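PDB 3N29: carboxynorspermidine decarboxylase from Campylobacter jejuni subsp. jejuni 81116, which probably decarboxylates carboxynorspermidine to the polyamine norspermidine, using pyridoxal-5'-phosphate as cofactor on a beta/alpha barrel. Local coordinates for residues 70-75 / 90-95; 83-88 / 108-113. All blocks are in the same frame, centred on the assembly; numbering follows the deposited sequence.

Contact 1 of 2, residues 70-75 / 90-95; sequences AKVLLA and EYLKGC. With PLP (pyridoxal-5'-phosphate), chain C.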
loop_
_atom_site.group_PDB
_atom_site.type_symbol
_atom_site.label_atom_id
_atom_site.label_comp_id
_atom_site.label_asym_id
_atom_site.label_seq_id
_atom_site.Cartn_x
_atom_site.Cartn_y
_atom_site.Cartn_z
ATOM N N ALA A 70 25.749 -11.987 21.114
ATOM C CA ALA A 70 24.329 -11.566 20.912
ATOM C C ALA A 70 23.653 -12.587 20.055
ATOM O O ALA A 70 24.321 -13.177 19.171
ATOM C CB ALA A 70 24.252 -10.241 20.188
ATOM N N LYS A 71 22.340 -12.749 20.236
ATOM C CA LYS A 71 21.547 -13.655 19.396
ATOM C C LYS A 71 20.795 -12.802 18.334
ATOM O O LYS A 71 20.127 -11.845 18.697
ATOM C CB LYS A 71 20.577 -14.410 20.262
ATOM C CG LYS A 71 21.221 -15.514 21.130
ATOM C CD LYS A 71 20.271 -16.098 22.117
ATOM C CE LYS A 71 19.372 -17.151 21.571
ATOM N NZ LYS A 71 18.205 -17.637 22.431
ATOM N N VAL A 72 20.945 -13.127 17.053
ATOM C CA VAL A 72 20.384 -12.265 15.998
ATOM C C VAL A 72 19.094 -12.870 15.476
ATOM O O VAL A 72 18.996 -14.102 15.188
ATOM C CB VAL A 72 21.439 -11.969 14.911
ATOM C CG1 VAL A 72 20.947 -10.981 13.815
ATOM C CG2 VAL A 72 22.639 -11.471 15.499
ATOM N N LEU A 73 18.058 -12.042 15.364
ATOM C CA LEU A 73 16.756 -12.439 14.869
ATOM C C LEU A 73 16.395 -11.683 13.581
ATOM O O LEU A 73 16.848 -10.562 13.391
ATOM C CB LEU A 73 15.647 -12.155 15.901
ATOM C CG LEU A 73 15.872 -12.671 17.347
ATOM C CD1 LEU A 73 14.902 -12.049 18.350
ATOM C CD2 LEU A 73 15.705 -14.164 17.420
ATOM N N LEU A 74 15.600 -12.321 12.720
ATOM C CA LEU A 74 15.076 -11.646 11.515
ATOM C C LEU A 74 13.796 -10.935 11.976
ATOM O O LEU A 74 12.839 -11.587 12.389
ATOM C CB LEU A 74 14.714 -12.656 10.434
ATOM C CG LEU A 74 13.764 -12.197 9.261
ATOM C CD1 LEU A 74 14.442 -11.043 8.580
ATOM C CD2 LEU A 74 13.417 -13.444 8.329
ATOM N N ALA A 75 13.743 -9.618 11.806
ATOM C CA ALA A 75 12.462 -8.872 11.981
ATOM C C ALA A 75 11.595 -8.999 10.692
ATOM O O ALA A 75 11.934 -8.445 9.678
ATOM C CB ALA A 75 12.763 -7.348 12.250
ATOM N N GLU A 90 19.605 -20.909 8.818
ATOM C CA GLU A 90 20.915 -21.558 8.903
ATOM C C GLU A 90 21.823 -20.667 9.670
ATOM O O GLU A 90 22.813 -21.116 10.288
ATOM C CB GLU A 90 21.508 -21.742 7.499
ATOM C CG GLU A 90 20.823 -22.782 6.687
ATOM C CD GLU A 90 21.518 -23.018 5.377
ATOM O OE1 GLU A 90 22.783 -22.875 5.306
ATOM O OE2 GLU A 90 20.825 -23.331 4.405
ATOM N N TYR A 91 21.501 -19.384 9.631
ATOM C CA TYR A 91 22.356 -18.402 10.209
ATOM C C TYR A 91 21.837 -17.697 11.451
ATOM O O TYR A 91 22.598 -17.459 12.331
ATOM C CB TYR A 91 22.694 -17.364 9.164
ATOM C CG TYR A 91 23.300 -17.829 7.894
ATOM C CD1 TYR A 91 24.681 -17.850 7.718
ATOM C CD2 TYR A 91 22.505 -18.175 6.805
ATOM C CE1 TYR A 91 25.243 -18.271 6.532
ATOM C CE2 TYR A 91 23.053 -18.603 5.633
ATOM C CZ TYR A 91 24.403 -18.636 5.480
ATOM O OH TYR A 91 24.964 -19.044 4.311
ATOM N N LEU A 92 20.559 -17.359 11.514
ATOM C CA LEU A 92 20.003 -16.530 12.586
ATOM C C LEU A 92 19.271 -17.434 13.589
ATOM O O LEU A 92 19.046 -18.593 13.325
ATOM C CB LEU A 92 19.046 -15.488 11.962
ATOM C CG LEU A 92 19.611 -14.567 10.925
ATOM C CD1 LEU A 92 18.541 -13.392 10.666
ATOM C CD2 LEU A 92 20.933 -14.035 11.379
ATOM N N LYS A 93 18.916 -16.910 14.738
ATOM C CA LYS A 93 18.307 -17.729 15.767
ATOM C C LYS A 93 16.821 -17.803 15.724
ATOM O O LYS A 93 16.216 -18.569 16.484
ATOM C CB LYS A 93 18.652 -17.123 17.103
ATOM C CG LYS A 93 20.151 -17.092 17.360
ATOM C CD LYS A 93 20.681 -18.503 17.478
ATOM C CE LYS A 93 22.141 -18.508 17.874
ATOM N NZ LYS A 93 22.688 -19.943 17.912
ATOM N N GLY A 94 16.182 -16.902 14.991
ATOM C CA GLY A 94 14.745 -16.971 14.994
ATOM C C GLY A 94 14.212 -15.691 14.373
ATOM O O GLY A 94 14.954 -15.065 13.602
ATOM N N CYS A 95 12.924 -15.417 14.631
ATOM C CA CYS A 95 12.216 -14.247 14.056
ATOM C C CYS A 95 11.592 -13.374 15.140
ATOM O O CYS A 95 11.121 -13.867 16.202
ATOM C CB CYS A 95 11.060 -14.722 13.233
ATOM S SG CYS A 95 11.565 -15.575 11.764
HETATM N N1 PLP C . 12.104 -4.529 15.827
HETATM C C2 PLP C . 10.993 -3.738 15.906
HETATM C C2A PLP C . 10.206 -3.671 17.191
HETATM C C3 PLP C . 10.582 -3.029 14.735
HETATM O O3 PLP C . 9.442 -2.226 14.784
HETATM C C4 PLP C . 11.315 -3.133 13.537
HETATM C C4A PLP C . 10.833 -2.402 12.291
HETATM C C5 PLP C . 12.483 -3.911 13.505
HETATM C C6 PLP C . 12.846 -4.601 14.681
HETATM C C5A PLP C . 13.317 -4.050 12.253
HETATM O O4P PLP C . 13.704 -2.799 11.743
HETATM P P PLP C . 14.659 -2.660 10.496
HETATM O O1P PLP C . 14.025 -3.465 9.377
HETATM O O2P PLP C . 16.027 -3.272 10.881
HETATM O O3P PLP C . 14.851 -1.237 10.225
#
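In the eight-stranded parallel beta/alpha barrel, Val72 to Leu74 of strand 71-75 pair with the lead-in Leu92-Lys93 and the first residues of strand 94-97, the two strands being joined through a beta-alpha-beta crossover. Two backbone bonds start the pairing: Lys93 N gives its hydrogen to Val72 O (2.8 Å), and Leu74 N gives its own to Gly94 O (3.0 Å). Gly94 O also receives a CA-H...O contact from Leu73, and Cys95 CA makes another to Leu74 O at 3.2 Å.

On one flank Leu92 reaches back from the turn after the helix. CG lies anti to its own carbonyl carbon (chi1 -58°), and the two methyls divide the work: CD2 meets Val72 CG1 at 3.9 Å, while CD1 lies against Leu74 N and CB. On the other flank Leu73 CD2 rests on the main chain of Gly94, 3.7 Å from Gly94 N, a buried amide with no partner in the model; at this backbone conformation (phi 167°) a side-chain carbon would run into the Lys93 carbonyl. The aliphatic part of Lys93 passes Lys71 CB before its ammonium turns away.

Ala75 CB touches pyridoxal-5'-phosphate C5A (3.3 Å), placing the C-terminal end of this strand in the cofactor pocket. Strand 265-268 bonds to the other side of strand 71-75 and closes the barrel; outside it, Leu92 packs on Leu61 of helix 51-68, and Leu74 on Met85 of helix 85-91.

Contact 2 of 2, residues 83-88 / 108-113; sequences GAMKIV and EYMDKE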
loop_
_atom_site.group_PDB
_atom_site.type_symbol
_atom_site.label_atom_id
_atom_site.label_comp_id
_atom_site.label_asym_id
_atom_site.label_seq_id
_atom_site.Cartn_x
_atom_site.Cartn_y
_atom_site.Cartn_z
ATOM N N GLY A 83 10.444 -18.162 0.458
ATOM C CA GLY A 83 11.435 -19.034 -0.144
ATOM C C GLY A 83 12.816 -18.986 0.420
ATOM O O GLY A 83 13.669 -19.793 0.049
ATOM N N ALA A 84 13.061 -18.046 1.309
ATOM C CA ALA A 84 14.394 -17.805 1.847
ATOM C C ALA A 84 14.435 -18.070 3.344
ATOM O O ALA A 84 15.465 -17.932 3.950
ATOM C CB ALA A 84 14.747 -16.368 1.621
ATOM N N MET A 85 13.284 -18.365 3.964
ATOM C CA MET A 85 13.256 -18.491 5.418
ATOM C C MET A 85 14.172 -19.644 5.906
ATOM O O MET A 85 14.858 -19.503 6.884
ATOM C CB MET A 85 11.849 -18.624 5.908
ATOM C CG MET A 85 10.984 -17.322 5.692
ATOM S SD MET A 85 11.541 -15.905 6.711
ATOM C CE MET A 85 10.716 -16.479 8.061
ATOM N N LYS A 86 14.223 -20.773 5.200
ATOM C CA LYS A 86 15.060 -21.855 5.690
ATOM C C LYS A 86 16.550 -21.476 5.581
ATOM O O LYS A 86 17.375 -21.807 6.496
ATOM C CB LYS A 86 14.748 -23.153 4.963
ATOM C CG LYS A 86 15.578 -24.298 5.513
ATOM C CD LYS A 86 15.287 -25.635 4.886
ATOM C CE LYS A 86 16.147 -26.686 5.648
ATOM N NZ LYS A 86 15.594 -28.030 5.484
ATOM N N ILE A 87 16.894 -20.753 4.505
ATOM C CA ILE A 87 18.255 -20.267 4.327
ATOM C C ILE A 87 18.622 -19.322 5.463
ATOM O O ILE A 87 19.651 -19.465 6.141
ATOM C CB ILE A 87 18.433 -19.545 2.995
ATOM C CG1 ILE A 87 18.399 -20.544 1.849
ATOM C CG2 ILE A 87 19.763 -18.781 2.947
ATOM C CD1 ILE A 87 18.110 -19.864 0.531
ATOM N N VAL A 88 17.756 -18.361 5.709
ATOM C CA VAL A 88 18.036 -17.431 6.820
ATOM C C VAL A 88 18.203 -18.212 8.164
ATOM O O VAL A 88 19.065 -17.921 9.021
ATOM C CB VAL A 88 16.984 -16.362 6.914
ATOM C CG1 VAL A 88 17.219 -15.549 8.221
ATOM C CG2 VAL A 88 17.029 -15.413 5.656
ATOM N N GLU A 108 5.729 -21.577 10.777
ATOM C CA GLU A 108 5.639 -22.410 9.619
ATOM C C GLU A 108 6.883 -22.494 8.769
ATOM O O GLU A 108 7.305 -23.557 8.437
ATOM C CB GLU A 108 4.467 -21.964 8.748
ATOM C CG GLU A 108 4.502 -22.484 7.369
ATOM C CD GLU A 108 3.201 -22.355 6.620
ATOM O OE1 GLU A 108 2.386 -21.539 6.969
ATOM O OE2 GLU A 108 2.999 -23.084 5.659
ATOM N N TYR A 109 7.373 -21.370 8.307
ATOM C CA TYR A 109 8.605 -21.231 7.592
ATOM C C TYR A 109 10.008 -21.439 8.115
ATOM O O TYR A 109 10.839 -21.839 7.401
ATOM C CB TYR A 109 8.504 -20.113 6.543
ATOM C CG TYR A 109 7.270 -20.222 5.679
ATOM C CD1 TYR A 109 7.279 -20.915 4.516
ATOM C CD2 TYR A 109 6.107 -19.640 6.053
ATOM C CE1 TYR A 109 6.187 -21.004 3.764
ATOM C CE2 TYR A 109 5.000 -19.715 5.297
ATOM C CZ TYR A 109 5.035 -20.399 4.146
ATOM O OH TYR A 109 3.930 -20.473 3.400
ATOM N N MET A 110 10.261 -20.960 9.323
ATOM C CA MET A 110 11.529 -21.115 10.015
ATOM C C MET A 110 11.616 -22.145 11.147
ATOM O O MET A 110 12.575 -22.839 11.277
ATOM C CB MET A 110 12.094 -19.746 10.440
ATOM C CG MET A 110 13.557 -19.708 10.974
ATOM S SD MET A 110 14.321 -18.197 11.499
ATOM C CE MET A 110 14.481 -17.461 9.969
ATOM N N ASP A 111 10.596 -22.165 11.975
ATOM C CA ASP A 111 10.503 -23.051 13.132
ATOM C C ASP A 111 11.665 -22.959 14.139
ATOM O O ASP A 111 12.108 -23.940 14.680
ATOM C CB ASP A 111 10.179 -24.492 12.757
ATOM C CG ASP A 111 9.522 -25.260 13.899
ATOM O OD1 ASP A 111 9.234 -24.692 14.945
ATOM O OD2 ASP A 111 9.286 -26.443 13.731
ATOM N N LYS A 112 12.131 -21.765 14.374
ATOM C CA LYS A 112 13.170 -21.465 15.322
ATOM C C LYS A 112 12.590 -20.556 16.410
ATOM O O LYS A 112 11.449 -20.655 16.674
ATOM C CB LYS A 112 14.471 -21.052 14.688
ATOM C CG LYS A 112 15.055 -22.132 13.780
ATOM C CD LYS A 112 16.376 -21.807 13.206
ATOM C CE LYS A 112 17.370 -21.466 14.215
ATOM N NZ LYS A 112 18.738 -21.592 13.732
ATOM N N GLU A 113 13.392 -19.788 17.111
ATOM C CA GLU A 113 12.862 -18.939 18.174
ATOM C C GLU A 113 11.875 -17.890 17.628
ATOM O O GLU A 113 11.999 -17.434 16.545
ATOM C CB GLU A 113 13.965 -18.182 18.863
ATOM C CG GLU A 113 14.965 -19.023 19.556
ATOM C CD GLU A 113 15.789 -18.281 20.589
ATOM O OE1 GLU A 113 16.563 -18.921 21.263
ATOM O OE2 GLU A 113 15.711 -17.072 20.711
#
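Met85 and Tyr109 meet through their first side-chain carbons, CB to CB at 3.7 Å, where the start of helix 85-91 comes up against the end of helix 100-109. The two side chains cross at about a right angle. Met85 CG also lies on Tyr109 CB, and the carbonyl of Tyr109 adds its O at 3.7 Å from Met85 CB, so the tyrosine joins through the base of its side chain while the ring leads off elsewhere.

Met110 supplies the other half. With CG anti to the backbone N (chi1 -170°) and chi2 extended as well, the chain runs straight out to SD; the bend at chi3 (-70°) then lays CE over the first turn of helix 85-91. That methyl sits 3.7 Å from Met85 O and 3.8 Å from Val88 CG1, bridging residues three apart on the helix. Met85, bent at both chi2 and chi3, brings its own CE back to 4.3 Å from Met110 CB. The contact is thus apolar packing of methionine methyls and methylenes against aliphatic carbons, with the carbonyl oxygens of Met85 and Tyr109 among the atoms touched.

Further out, the Tyr109 hydroxyl is hydrogen-bonded to Arg407, its ring meets Phe105, and it packs on Tyr411 of the second subunit. Asp111, with positive phi (56°), turns the chain out of helix 100-109 toward strand 113-118. Val88 also reaches Leu54 of helix 51-68. Both methionines touch Cys95 of strand 94-97: helices 85-91 and 100-109 pack side by side over this strand, which links them in the chain.

Overall arrangement
From the N terminus, the chain runs along strand 71-75, passes through helix 85-91 and returns as strand 94-97, where contact 1 closes the first loop. Contact 2 begins inside that loop, at 83-88, and closes at the end of helix 100-109, so the two cross. Helix 85-91 serves both. The contacts, about 10 Å apart between centres, also touch directly: Lys71 NZ and Glu113 OE1 are placed as a salt bridge, modelled too close for the distance to be trusted, Leu74 CD2 packs on Met85 SD, and Cys95 N probably bonds to Glu113 O. Contact 1 therefore joins the first two barrel strands, contact 2 the helices that follow them, and the Lys71 and Cys95 links reach strand 113-118.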